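Local coordinates for protein CSE3 (Thermus thermophilus, PDB 2Y8Y) that cleaves CRISPR transcripts as an endoribonuclease and retains the processed crRNA, serving adaptive immunity against viruses and plasmids, at residues A[96-107]-A[175-186]. Numbering follows the deposited sequence.
Sequences GQRLRFRLRANP and VQAVLFEGRLEV
The ring of F101 lies over the backbone of G182, its cross-strand partner, with CE1 of F101 3.3 Å from C of G182. One ring face covers N of G182 and C of E181, both offset toward the rim. With CG held between its backbone N and carbonyl carbon (chi1 76°), F101 turns its ring across the strands onto G182. It also fits between neighbours on the partner strand: CD1 of F101 meets CD2 of L184 at 3.7 Å, and CE2 approaches CB of F180. Farther along this face, the F180 ring presents its edge to CB of A105 and CG of P107, while helix 123-136 packs against the same layer through L130 and W129.

The reverse face carries R98, R100, R102 and R104, with E181, R183 and E185 from the partner strand and L179 among them. R102 bends at chi3 (-71°), placing its NH2 beside OE2 of E181 in a salt bridge. The R102 guanidinium and E181 carboxylate planes stand 77° apart, and NH2 meets OE2 from above the carboxylate plane. Beside it, CD1 of L179 packs against the aliphatic parts of R102 and R104. NH2 of R183 lies beside CD of R98, and the R183 guanidinium makes a cation-pi contact with W149.

Paired backbone hydrogen bonds at L99–L184, F101–G182, L103–F180 and A105–V178 join the strands. Past the last of these pairs, ND2 of N106 reaches O of Q176 at 2.9 Å, in the carbonyl plane on a lone pair, and a water links ND2 to N of Q176. The result illustrates how an antiparallel ladder divides its surroundings: a largely apolar face, covered by helix 123-136 at one end and strand 139-144 at the other, and a reverse face rich in arginine, within a ferredoxin-like domain of this Cas6-family endoribonuclease.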
ATOM      1  N   GLY A  96      -4.957  11.362 -18.813  1.00 14.28           N
ATOM      2  CA  GLY A  96      -6.406  11.299 -18.889  1.00 14.46           C
ATOM      3  C   GLY A  96      -6.982   9.913 -18.627  1.00 13.77           C
ATOM      4  O   GLY A  96      -8.194   9.734 -18.558  1.00 17.10           O
ATOM      5  N   GLN A  97      -6.114   8.922 -18.518  1.00 11.69           N
ATOM      6  CA  GLN A  97      -6.570   7.557 -18.302  1.00 11.67           C
ATOM      7  C   GLN A  97      -7.323   7.439 -16.985  1.00 12.32           C
ATOM      8  O   GLN A  97      -6.846   7.886 -15.949  1.00 12.14           O
ATOM      9  CB  GLN A  97      -5.368   6.625 -18.278  1.00 11.70           C
ATOM     10  CG  GLN A  97      -5.728   5.157 -18.147  1.00 14.60           C
ATOM     11  CD  GLN A  97      -4.506   4.287 -18.128  1.00 20.82           C
ATOM     12  OE1 GLN A  97      -3.402   4.768 -17.896  1.00 22.92           O
ATOM     13  NE2 GLN A  97      -4.692   2.990 -18.370  1.00 20.68           N
ATOM     14  N   ARG A  98      -8.498   6.816 -17.029  1.00 12.33           N
ATOM     15  CA  ARG A  98      -9.311   6.629 -15.838  1.00 12.61           C
ATOM     16  C   ARG A  98      -9.078   5.252 -15.234  1.00 12.40           C
ATOM     17  O   ARG A  98      -9.073   4.237 -15.946  1.00 16.28           O
ATOM     18  CB  ARG A  98     -10.784   6.803 -16.196  1.00 14.77           C
ATOM     19  CG  ARG A  98     -11.145   8.236 -16.545  1.00 21.19           C
ATOM     20  CD  ARG A  98     -12.594   8.357 -16.983  1.00 25.18           C
ATOM     21  NE  ARG A  98     -13.153   9.660 -16.643  1.00 45.29           N
ATOM     22  CZ  ARG A  98     -13.083  10.735 -17.422  1.00 54.94           C
ATOM     23  NH1 ARG A  98     -12.473  10.665 -18.598  1.00 62.46           N
ATOM     24  NH2 ARG A  98     -13.625  11.879 -17.026  1.00 50.56           N
ATOM     25  N   LEU A  99      -8.908   5.216 -13.915  1.00 12.19           N
ATOM     26  CA  LEU A  99      -8.603   3.976 -13.212  1.00 12.80           C
ATOM     27  C   LEU A  99      -9.361   3.903 -11.902  1.00 12.34           C
ATOM     28  O   LEU A  99      -9.548   4.914 -11.236  1.00 13.85           O
ATOM     29  CB  LEU A  99      -7.108   3.898 -12.906  1.00 12.81           C
ATOM     30  CG  LEU A  99      -6.183   3.948 -14.120  1.00 12.67           C
ATOM     31  CD1 LEU A  99      -4.764   4.196 -13.668  1.00 16.26           C
ATOM     32  CD2 LEU A  99      -6.310   2.651 -14.927  1.00 17.74           C
ATOM     33  N   ARG A 100      -9.781   2.703 -11.518  1.00 11.94           N
ATOM     34  CA  ARG A 100     -10.215   2.482 -10.142  1.00 10.99           C
ATOM     35  C   ARG A 100      -8.987   2.356  -9.263  1.00 10.75           C
ATOM     36  O   ARG A 100      -7.911   1.951  -9.720  1.00 11.45           O
ATOM     37  CB  ARG A 100     -11.043   1.200 -10.041  1.00 14.61           C
ATOM     38  CG  ARG A 100     -12.294   1.196 -10.896  1.00 16.85           C
ATOM     39  CD  ARG A 100     -13.006  -0.166 -10.846  1.00 25.71           C
ATOM     40  NE  ARG A 100     -12.279  -1.198 -11.582  1.00 33.14           N
ATOM     41  CZ  ARG A 100     -11.516  -2.134 -11.023  1.00 42.81           C
ATOM     42  NH1 ARG A 100     -11.375  -2.189  -9.706  1.00 44.33           N
ATOM     43  NH2 ARG A 100     -10.896  -3.027 -11.786  1.00 46.57           N
ATOM     44  N   PHE A 101      -9.132   2.704  -7.992  1.00 10.71           N
ATOM     45  CA  PHE A 101      -8.014   2.551  -7.069  1.00 10.77           C
ATOM     46  C   PHE A 101      -8.455   2.080  -5.692  1.00 10.89           C
ATOM     47  O   PHE A 101      -9.617   2.237  -5.295  1.00 10.65           O
ATOM     48  CB  PHE A 101      -7.221   3.853  -6.927  1.00 10.07           C
ATOM     49  CG  PHE A 101      -7.905   4.883  -6.068  1.00  9.38           C
ATOM     50  CD1 PHE A 101      -8.826   5.761  -6.617  1.00 10.54           C
ATOM     51  CD2 PHE A 101      -7.640   4.953  -4.704  1.00 11.21           C
ATOM     52  CE1 PHE A 101      -9.485   6.701  -5.823  1.00 11.02           C
ATOM     53  CE2 PHE A 101      -8.295   5.889  -3.898  1.00 11.39           C
ATOM     54  CZ  PHE A 101      -9.213   6.766  -4.453  1.00  9.69           C
ATOM     55  N   ARG A 102      -7.498   1.501  -4.981  1.00  9.75           N
ATOM     56  CA  ARG A 102      -7.657   1.138  -3.583  1.00 10.85           C
ATOM     57  C   ARG A 102      -6.370   1.532  -2.876  1.00  9.77           C
ATOM     58  O   ARG A 102      -5.268   1.326  -3.407  1.00 10.42           O
ATOM     59  CB  ARG A 102      -7.908  -0.367  -3.459  1.00 13.44           C
ATOM     60  CG  ARG A 102      -8.061  -0.864  -2.024  1.00 15.97           C
ATOM     61  CD  ARG A 102      -8.474  -2.326  -1.965  1.00 17.43           C
ATOM     62  NE  ARG A 102      -9.859  -2.481  -2.401  1.00 26.07           N
ATOM     63  CZ  ARG A 102     -10.859  -2.880  -1.616  1.00 35.23           C
ATOM     64  NH1 ARG A 102     -10.639  -3.186  -0.346  1.00 36.14           N
ATOM     65  NH2 ARG A 102     -12.084  -2.995  -2.112  1.00 40.57           N
ATOM     66  N   LEU A 103      -6.508   2.130  -1.691  1.00  9.80           N
ATOM     67  CA  LEU A 103      -5.347   2.551  -0.920  1.00  8.38           C
ATOM     68  C   LEU A 103      -5.674   2.512   0.551  1.00  8.33           C
ATOM     69  O   LEU A 103      -6.568   3.234   1.009  1.00 10.37           O
ATOM     70  CB  LEU A 103      -4.913   3.977  -1.279  1.00  9.22           C
ATOM     71  CG  LEU A 103      -3.877   4.623  -0.343  1.00  8.83           C
ATOM     72  CD1 LEU A 103      -2.550   3.829  -0.373  1.00  8.36           C
ATOM     73  CD2 LEU A 103      -3.655   6.107  -0.707  1.00 11.90           C
ATOM     74  N   ARG A 104      -4.940   1.689   1.293  1.00  9.47           N
ATOM     75  CA  ARG A 104      -5.037   1.691   2.742  1.00  9.76           C
ATOM     76  C   ARG A 104      -3.894   2.550   3.259  1.00 10.28           C
ATOM     77  O   ARG A 104      -2.730   2.221   3.040  1.00 10.01           O
ATOM     78  CB  ARG A 104      -4.904   0.270   3.291  1.00  9.88           C
ATOM     79  CG  ARG A 104      -5.480   0.139   4.695  1.00  9.93           C
ATOM     80  CD  ARG A 104      -5.237  -1.245   5.293  1.00 11.77           C
ATOM     81  NE  ARG A 104      -6.060  -1.440   6.479  1.00 13.33           N
ATOM     82  CZ  ARG A 104      -5.967  -2.485   7.288  1.00 14.25           C
ATOM     83  NH1 ARG A 104      -5.064  -3.430   7.054  1.00 16.54           N
ATOM     84  NH2 ARG A 104      -6.773  -2.573   8.342  1.00 15.69           N
ATOM     85  N   ALA A 105      -4.224   3.654   3.929  1.00  9.24           N
ATOM     86  CA  ALA A 105      -3.237   4.687   4.242  1.00  9.71           C
ATOM     87  C   ALA A 105      -3.344   5.170   5.669  1.00  9.91           C
ATOM     88  O   ALA A 105      -4.283   4.834   6.378  1.00 10.90           O
ATOM     89  CB  ALA A 105      -3.419   5.869   3.324  1.00 11.15           C
ATOM     90  N   ASN A 106      -2.352   5.967   6.060  1.00  8.80           N
ATOM     91  CA  ASN A 106      -2.322   6.643   7.357  1.00  9.78           C
ATOM     92  C   ASN A 106      -2.288   8.144   7.111  1.00  9.95           C
ATOM     93  O   ASN A 106      -1.218   8.749   7.139  1.00 11.50           O
ATOM     94  CB  ASN A 106      -1.081   6.176   8.134  1.00 11.83           C
ATOM     95  CG  ASN A 106      -0.880   6.891   9.461  1.00 14.58           C
ATOM     96  OD1 ASN A 106       0.222   7.364   9.746  1.00 18.03           O
ATOM     97  ND2 ASN A 106      -1.922   6.941  10.293  1.00 15.06           N
ATOM     98  N   PRO A 107      -3.454   8.753   6.830  1.00 10.30           N
ATOM     99  CA  PRO A 107      -3.458  10.195   6.562  1.00 10.18           C
ATOM    100  C   PRO A 107      -2.906  10.943   7.765  1.00 11.50           C
ATOM    101  O   PRO A 107      -3.340  10.709   8.896  1.00 11.77           O
ATOM    102  CB  PRO A 107      -4.944  10.516   6.330  1.00 10.69           C
ATOM    103  CG  PRO A 107      -5.562   9.178   5.898  1.00 10.88           C
ATOM    104  CD  PRO A 107      -4.803   8.163   6.720  1.00 10.28           C
ATOM    105  N   VAL A 175      -1.801   2.703  15.011  1.00 15.67           N
ATOM    106  CA  VAL A 175      -1.629   3.438  13.766  1.00 15.80           C
ATOM    107  C   VAL A 175      -2.956   3.464  13.036  1.00 14.03           C
ATOM    108  O   VAL A 175      -3.510   2.418  12.717  1.00 16.59           O
ATOM    109  CB  VAL A 175      -0.561   2.776  12.881  1.00 17.31           C
ATOM    110  CG1 VAL A 175      -0.406   3.534  11.571  1.00 18.67           C
ATOM    111  CG2 VAL A 175       0.757   2.689  13.635  1.00 21.98           C
ATOM    112  N   GLN A 176      -3.478   4.660  12.793  1.00 13.52           N
ATOM    113  CA  GLN A 176      -4.759   4.777  12.108  1.00 11.64           C
ATOM    114  C   GLN A 176      -4.656   4.324  10.656  1.00 11.76           C
ATOM    115  O   GLN A 176      -3.782   4.769   9.904  1.00 13.87           O
ATOM    116  CB  GLN A 176      -5.304   6.209  12.216  1.00 13.18           C
ATOM    117  CG  GLN A 176      -6.694   6.305  11.645  1.00 13.29           C
ATOM    118  CD  GLN A 176      -7.420   7.561  12.015  1.00 12.97           C
ATOM    119  OE1 GLN A 176      -6.846   8.501  12.569  1.00 17.38           O
ATOM    120  NE2 GLN A 176      -8.705   7.577  11.727  1.00 13.72           N
ATOM    121  N   ALA A 177      -5.559   3.430  10.265  1.00 11.37           N
ATOM    122  CA  ALA A 177      -5.542   2.855   8.931  1.00 11.00           C
ATOM    123  C   ALA A 177      -6.875   3.139   8.259  1.00 12.05           C
ATOM    124  O   ALA A 177      -7.924   2.670   8.710  1.00 12.26           O
ATOM    125  CB  ALA A 177      -5.291   1.357   9.016  1.00 11.50           C
ATOM    126  N   VAL A 178      -6.820   3.912   7.180  1.00 10.36           N
ATOM    127  CA  VAL A 178      -8.004   4.350   6.470  1.00 10.41           C
ATOM    128  C   VAL A 178      -7.977   3.705   5.092  1.00  9.48           C
ATOM    129  O   VAL A 178      -7.019   3.908   4.324  1.00 10.13           O
ATOM    130  CB  VAL A 178      -8.001   5.883   6.333  1.00  9.14           C
ATOM    131  CG1 VAL A 178      -9.240   6.357   5.594  1.00 11.62           C
ATOM    132  CG2 VAL A 178      -7.934   6.527   7.693  1.00 10.14           C
ATOM    133  N   LEU A 179      -9.000   2.910   4.788  1.00  9.64           N
ATOM    134  CA  LEU A 179      -9.099   2.221   3.511  1.00  9.28           C
ATOM    135  C   LEU A 179      -9.961   3.016   2.538  1.00 11.24           C
ATOM    136  O   LEU A 179     -11.184   3.116   2.712  1.00 11.70           O
ATOM    137  CB  LEU A 179      -9.682   0.816   3.713  1.00 11.48           C
ATOM    138  CG  LEU A 179      -9.804  -0.035   2.449  1.00 10.80           C
ATOM    139  CD1 LEU A 179      -8.435  -0.282   1.813  1.00 11.91           C
ATOM    140  CD2 LEU A 179     -10.464  -1.346   2.811  1.00 12.47           C
ATOM    141  N   PHE A 180      -9.311   3.582   1.519  1.00 10.30           N
ATOM    142  CA  PHE A 180      -9.973   4.371   0.484  1.00  9.80           C
ATOM    143  C   PHE A 180     -10.184   3.520  -0.760  1.00  9.76           C
ATOM    144  O   PHE A 180      -9.311   2.722  -1.138  1.00 10.34           O
ATOM    145  CB  PHE A 180      -9.085   5.537   0.029  1.00 10.51           C
ATOM    146  CG  PHE A 180      -8.766   6.565   1.085  1.00  8.97           C
ATOM    147  CD1 PHE A 180      -9.690   7.552   1.435  1.00 10.90           C
ATOM    148  CD2 PHE A 180      -7.498   6.609   1.647  1.00  9.80           C
ATOM    149  CE1 PHE A 180      -9.357   8.548   2.355  1.00  9.95           C
ATOM    150  CE2 PHE A 180      -7.159   7.585   2.568  1.00 10.83           C
ATOM    151  CZ  PHE A 180      -8.102   8.554   2.931  1.00 11.32           C
ATOM    152  N   GLU A 181     -11.322   3.710  -1.422  1.00 11.35           N
ATOM    153  CA  GLU A 181     -11.557   3.124  -2.745  1.00 11.52           C
ATOM    154  C   GLU A 181     -12.271   4.152  -3.595  1.00 15.85           C
ATOM    155  O   GLU A 181     -13.154   4.854  -3.109  1.00 16.25           O
ATOM    156  CB  GLU A 181     -12.430   1.881  -2.623  1.00 15.77           C
ATOM    157  CG  GLU A 181     -12.592   1.131  -3.915  1.00 25.96           C
ATOM    158  CD  GLU A 181     -13.280  -0.197  -3.719  1.00 32.64           C
ATOM    159  OE1 GLU A 181     -14.487  -0.195  -3.408  1.00 35.35           O
ATOM    160  OE2 GLU A 181     -12.607  -1.238  -3.869  1.00 44.24           O
ATOM    161  N   GLY A 182     -11.907   4.268  -4.863  1.00 12.33           N
ATOM    162  CA  GLY A 182     -12.580   5.226  -5.709  1.00 14.44           C
ATOM    163  C   GLY A 182     -12.118   5.159  -7.146  1.00 10.75           C
ATOM    164  O   GLY A 182     -11.640   4.125  -7.613  1.00 13.84           O
ATOM    165  N   ARG A 183     -12.295   6.274  -7.840  1.00 12.13           N
ATOM    166  CA  ARG A 183     -11.873   6.376  -9.235  1.00 12.81           C
ATOM    167  C   ARG A 183     -11.038   7.634  -9.401  1.00 12.38           C
ATOM    168  O   ARG A 183     -11.333   8.692  -8.838  1.00 13.10           O
ATOM    169  CB  ARG A 183     -13.084   6.398 -10.176  1.00 14.16           C
ATOM    170  CG  ARG A 183     -13.873   5.110 -10.184  1.00 19.78           C
ATOM    171  CD  ARG A 183     -15.056   5.180 -11.142  1.00 32.31           C
ATOM    172  NE  ARG A 183     -14.652   5.249 -12.550  1.00 42.23           N
ATOM    173  CZ  ARG A 183     -14.986   6.236 -13.377  1.00 56.92           C
ATOM    174  NH1 ARG A 183     -15.725   7.247 -12.942  1.00 63.58           N
ATOM    175  NH2 ARG A 183     -14.583   6.214 -14.638  1.00 58.49           N
ATOM    176  N   LEU A 184      -9.972   7.504 -10.168  1.00 10.46           N
ATOM    177  CA  LEU A 184      -9.067   8.615 -10.405  1.00 10.88           C
ATOM    178  C   LEU A 184      -8.678   8.695 -11.872  1.00 11.42           C
ATOM    179  O   LEU A 184      -9.031   7.824 -12.678  1.00 11.44           O
ATOM    180  CB  LEU A 184      -7.837   8.527  -9.497  1.00 11.07           C
ATOM    181  CG  LEU A 184      -6.981   7.254  -9.561  1.00  9.70           C
ATOM    182  CD1 LEU A 184      -6.266   7.125 -10.902  1.00 12.20           C
ATOM    183  CD2 LEU A 184      -5.962   7.243  -8.430  1.00 12.04           C
ATOM    184  N   GLU A 185      -7.973   9.759 -12.228  1.00  9.70           N
ATOM    185  CA  GLU A 185      -7.383   9.854 -13.557  1.00 10.37           C
ATOM    186  C   GLU A 185      -5.894  10.147 -13.457  1.00 10.62           C
ATOM    187  O   GLU A 185      -5.424  10.758 -12.485  1.00 11.08           O
ATOM    188  CB  GLU A 185      -8.089  10.906 -14.416  1.00 14.49           C
ATOM    189  CG  GLU A 185      -8.019  12.314 -13.870  1.00 13.99           C
ATOM    190  CD  GLU A 185      -8.598  13.337 -14.836  1.00 30.36           C
ATOM    191  OE1 GLU A 185      -8.571  13.088 -16.060  1.00 29.70           O
ATOM    192  OE2 GLU A 185      -9.067  14.391 -14.370  1.00 33.62           O
ATOM    193  N   VAL A 186      -5.160   9.709 -14.472  1.00  9.23           N
ATOM    194  CA  VAL A 186      -3.745  10.017 -14.618  1.00  8.50           C
ATOM    195  C   VAL A 186      -3.610  11.431 -15.170  1.00  8.40           C
ATOM    196  O   VAL A 186      -4.240  11.785 -16.171  1.00 11.34           O
ATOM    197  CB  VAL A 186      -3.095   9.040 -15.602  1.00  9.39           C
ATOM    198  CG1 VAL A 186      -1.622   9.403 -15.851  1.00 10.28           C
ATOM    199  CG2 VAL A 186      -3.242   7.631 -15.086  1.00 11.80           C
TER
HETATM  200  O   HOH W   1     -10.074  11.701 -17.742  1.00 29.24           O
HETATM  201  O   HOH W   2      -8.196   0.293   7.069  1.00 13.48           O
HETATM  202  O   HOH W   3      -1.861   6.947  13.470  1.00 19.28           O